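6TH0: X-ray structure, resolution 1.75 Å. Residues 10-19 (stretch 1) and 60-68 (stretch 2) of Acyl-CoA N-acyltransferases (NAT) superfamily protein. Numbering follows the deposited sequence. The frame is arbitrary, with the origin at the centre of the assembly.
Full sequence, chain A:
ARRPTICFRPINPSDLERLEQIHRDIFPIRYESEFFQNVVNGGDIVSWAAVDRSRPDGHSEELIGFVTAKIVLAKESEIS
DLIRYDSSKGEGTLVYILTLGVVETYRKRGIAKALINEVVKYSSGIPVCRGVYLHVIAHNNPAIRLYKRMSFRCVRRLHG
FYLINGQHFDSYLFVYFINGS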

# COMPACT_ATOMS: atom_id res chain seq x y z
N PRO A 10 -7.32 -8.43 8.25
CA PRO A 10 -7.96 -7.45 7.37
C PRO A 10 -8.46 -6.27 8.18
O PRO A 10 -8.86 -6.40 9.34
N ILE A 11 -8.42 -5.09 7.56
CA ILE A 11 -9.06 -3.94 8.19
C ILE A 11 -10.57 -4.10 8.12
O ILE A 11 -11.13 -4.58 7.12
N ASN A 12 -11.25 -3.76 9.21
CA ASN A 12 -12.70 -3.87 9.28
C ASN A 12 -13.31 -2.57 9.77
O ASN A 12 -12.59 -1.65 10.19
N PRO A 13 -14.64 -2.45 9.74
CA PRO A 13 -15.26 -1.16 10.09
C PRO A 13 -14.92 -0.65 11.48
O PRO A 13 -14.90 0.57 11.68
N SER A 14 -14.67 -1.52 12.45
CA SER A 14 -14.34 -1.02 13.78
C SER A 14 -13.01 -0.28 13.82
O SER A 14 -12.75 0.43 14.80
N ASP A 15 -12.19 -0.41 12.77
CA ASP A 15 -10.92 0.32 12.65
C ASP A 15 -11.10 1.74 12.12
O ASP A 15 -10.12 2.49 12.07
N LEU A 16 -12.33 2.14 11.76
CA LEU A 16 -12.53 3.37 11.00
C LEU A 16 -11.88 4.59 11.67
O LEU A 16 -11.09 5.30 11.05
N GLU A 17 -12.26 4.86 12.93
CA GLU A 17 -11.74 6.04 13.63
C GLU A 17 -10.22 6.02 13.70
O GLU A 17 -9.56 7.00 13.35
N ARG A 18 -9.65 4.90 14.16
CA ARG A 18 -8.20 4.82 14.27
C ARG A 18 -7.53 4.96 12.91
O ARG A 18 -6.52 5.66 12.77
N LEU A 19 -8.08 4.30 11.88
CA LEU A 19 -7.50 4.37 10.55
C LEU A 19 -7.45 5.80 10.04
O LEU A 19 -6.42 6.24 9.49
N SER A 60 -5.21 -3.62 22.77
CA SER A 60 -4.64 -4.78 22.09
C SER A 60 -5.12 -4.89 20.64
O SER A 60 -4.34 -5.28 19.76
N GLU A 61 -6.38 -4.57 20.38
CA GLU A 61 -6.94 -4.73 19.03
C GLU A 61 -6.78 -3.48 18.16
O GLU A 61 -7.12 -3.52 16.97
N GLU A 62 -6.24 -2.40 18.72
CA GLU A 62 -6.03 -1.17 17.96
C GLU A 62 -4.85 -1.33 17.01
O GLU A 62 -3.77 -1.78 17.42
N LEU A 63 -5.04 -0.97 15.75
CA LEU A 63 -3.97 -1.18 14.78
C LEU A 63 -2.80 -0.23 15.05
O LEU A 63 -2.99 0.91 15.48
N ILE A 64 -1.59 -0.72 14.81
CA ILE A 64 -0.39 0.10 14.89
C ILE A 64 0.35 0.15 13.56
O ILE A 64 1.43 0.75 13.45
N GLY A 65 -0.23 -0.44 12.52
CA GLY A 65 0.33 -0.36 11.18
C GLY A 65 -0.78 -0.70 10.21
O GLY A 65 -1.79 -1.30 10.58
N PHE A 66 -0.60 -0.27 8.96
CA PHE A 66 -1.65 -0.49 7.97
C PHE A 66 -1.03 -0.49 6.59
O PHE A 66 0.03 0.10 6.37
N VAL A 67 -1.68 -1.18 5.65
CA VAL A 67 -1.41 -1.00 4.23
C VAL A 67 -2.74 -1.10 3.50
O VAL A 67 -3.59 -1.91 3.89
N THR A 68 -3.00 -0.18 2.57
CA THR A 68 -4.20 -0.22 1.74
C THR A 68 -3.82 -0.32 0.26
O THR A 68 -2.78 0.19 -0.17

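The two stretches, at least 44 residues apart in sequence wherever they touch, bury 423 Å² between them, counting both sides. Leu 16 to Leu 19 are helical, and the side chains of stretch 1 that reach stretch 2 come from Ile 11, Asp 15, Arg 18 and Leu 19.

Ile 11 points its CA-to-CB bond toward stretch 2. With chi1 m and chi2 t the side chain is extended, and its CD1 lies 4.3 Å from CB of Phe 66, a loose apolar contact at the strand. Asn 12, with chi1 p, makes no contact across the gap and instead helps to shape the turn that leads into the helix. Its OD1 accepts a very short hydrogen bond from Ser 14 OG (2.5 Å) and a weak one from Ser 14 N (3.0 Å), while its backbone N donates to Asp 15 OD2 at 3.0 Å.

Asp 15 leaves the backbone sideways, but its m rotamer brings the end of the side chain nearer. While OD2 is engaged by Asn 12 N, OD1 accepts a hydrogen bond from water 1 (2.7 Å from OD1 to the water O), and the same water O accepts one from Leu 63 N at 3.1 Å. In addition, CB of Asp 15 rests 4.0 Å from CD2 of Leu 63.

Leu 16 points away and Glu 17 is out of reach, so the next contribution comes from Arg 18, which has the largest covered area of any residue here. Its CB is directed toward stretch 2, and chi1 t, chi2 p and chi3 t carry the guanidinium to the carbonyl of Leu 63. Both NE (2.9 Å) and NH2 (3.1 Å) donate to Leu 63 O, a forked arrangement in which the oxygen lies near the guanidinium plane. Ile 64 CG2 also sits at that edge, 4.1 Å from Arg 18 NH2, although the CB of Ile 64 points away. The carboxylate of Glu 62, on an extended t,t side chain, covers one face; its OE2 is 3.8 Å from Arg 18 NE, a long salt bridge of charge alone, with no N-H aimed at the oxygen. The aliphatic part of Arg 18 packs too, CG to CG of Leu 63 being 3.7 Å.

Leu 19 (t,p) completes the apolar layer: its CD1 lies 4.2 Å from CD2 of Leu 63 (p,p) and 4.1 Å from CB of Phe 66 (chi1 p).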

# COMPACT_ATOMS: atom_id res chain seq x y z
CB PRO A 10 -9.11 -8.23 6.74
CG PRO A 10 -8.72 -9.69 6.89
CD PRO A 10 -7.97 -9.75 8.19
CB ILE A 11 -8.59 -2.64 7.52
CG1 ILE A 11 -7.09 -2.47 7.77
CG2 ILE A 11 -9.33 -1.44 8.13
CD1 ILE A 11 -6.49 -1.23 7.14
CB ASN A 12 -13.13 -5.04 10.19
CG ASN A 12 -12.60 -4.92 11.60
OD1 ASN A 12 -13.02 -4.04 12.36
ND2 ASN A 12 -11.67 -5.80 11.97
CB PRO A 13 -16.76 -1.46 9.95
CG PRO A 13 -16.81 -2.55 8.91
CD PRO A 13 -15.60 -3.40 9.16
CB SER A 14 -14.31 -2.17 14.79
OG SER A 14 -13.17 -2.98 14.58
CB ASP A 15 -9.97 -0.42 11.70
CG ASP A 15 -9.56 -1.79 12.22
OD1 ASP A 15 -9.25 -1.90 13.42
OD2 ASP A 15 -9.55 -2.75 11.42
CB LEU A 16 -14.01 3.61 10.76
CG LEU A 16 -14.30 4.89 9.99
CD1 LEU A 16 -13.72 4.81 8.59
CD2 LEU A 16 -15.79 5.17 9.93
CB GLU A 17 -12.33 6.13 15.03
CG GLU A 17 -12.12 7.47 15.70
CD GLU A 17 -12.48 7.45 17.18
OE1 GLU A 17 -13.35 6.63 17.57
OE2 GLU A 17 -11.89 8.24 17.95
CB ARG A 18 -7.80 3.51 14.94
CG ARG A 18 -6.32 3.18 14.87
CD ARG A 18 -5.49 4.11 15.76
NE ARG A 18 -4.17 3.53 15.99
CZ ARG A 18 -3.16 4.18 16.58
NH1 ARG A 18 -3.33 5.42 17.00
NH2 ARG A 18 -2.00 3.57 16.75
CB LEU A 19 -8.30 3.49 9.58
CG LEU A 19 -7.67 3.25 8.20
CD1 LEU A 19 -6.37 2.45 8.25
CD2 LEU A 19 -8.70 2.62 7.25
CB SER A 60 -4.98 -6.04 22.87
OG SER A 60 -6.38 -6.25 22.91
CB GLU A 61 -8.43 -5.10 19.12
CG GLU A 61 -8.71 -6.59 19.26
CD GLU A 61 -8.01 -7.43 18.21
OE1 GLU A 61 -7.94 -6.98 17.04
OE2 GLU A 61 -7.54 -8.53 18.54
CB GLU A 62 -5.78 -0.00 18.93
CG GLU A 62 -5.71 1.37 18.26
CD GLU A 62 -5.31 2.47 19.22
OE1 GLU A 62 -4.26 2.34 19.88
OE2 GLU A 62 -6.06 3.47 19.33
CB LEU A 63 -4.48 -1.01 13.35
CG LEU A 63 -5.00 0.35 12.88
CD1 LEU A 63 -3.87 1.23 12.39
CD2 LEU A 63 -6.04 0.17 11.77
CB ILE A 64 0.53 -0.37 16.04
CG1 ILE A 64 0.76 -1.88 15.98
CG2 ILE A 64 -0.11 -0.02 17.38
CD1 ILE A 64 1.72 -2.33 14.90
CB PHE A 66 -2.72 0.60 8.06
CG PHE A 66 -2.19 1.96 7.82
CD1 PHE A 66 -2.06 2.44 6.53
CD2 PHE A 66 -1.71 2.73 8.88
CE1 PHE A 66 -1.50 3.70 6.29
CE2 PHE A 66 -1.16 3.97 8.65
CZ PHE A 66 -1.07 4.47 7.37
CB VAL A 67 -0.41 -2.05 3.69
CG1 VAL A 67 -1.00 -3.45 3.83
CG2 VAL A 67 -0.03 -1.74 2.25
CB THR A 68 -5.06 1.01 1.95
OG1 THR A 68 -4.32 2.18 1.57
CG2 THR A 68 -5.48 1.12 3.42
O HOH W 1 -7.83 -0.11 14.86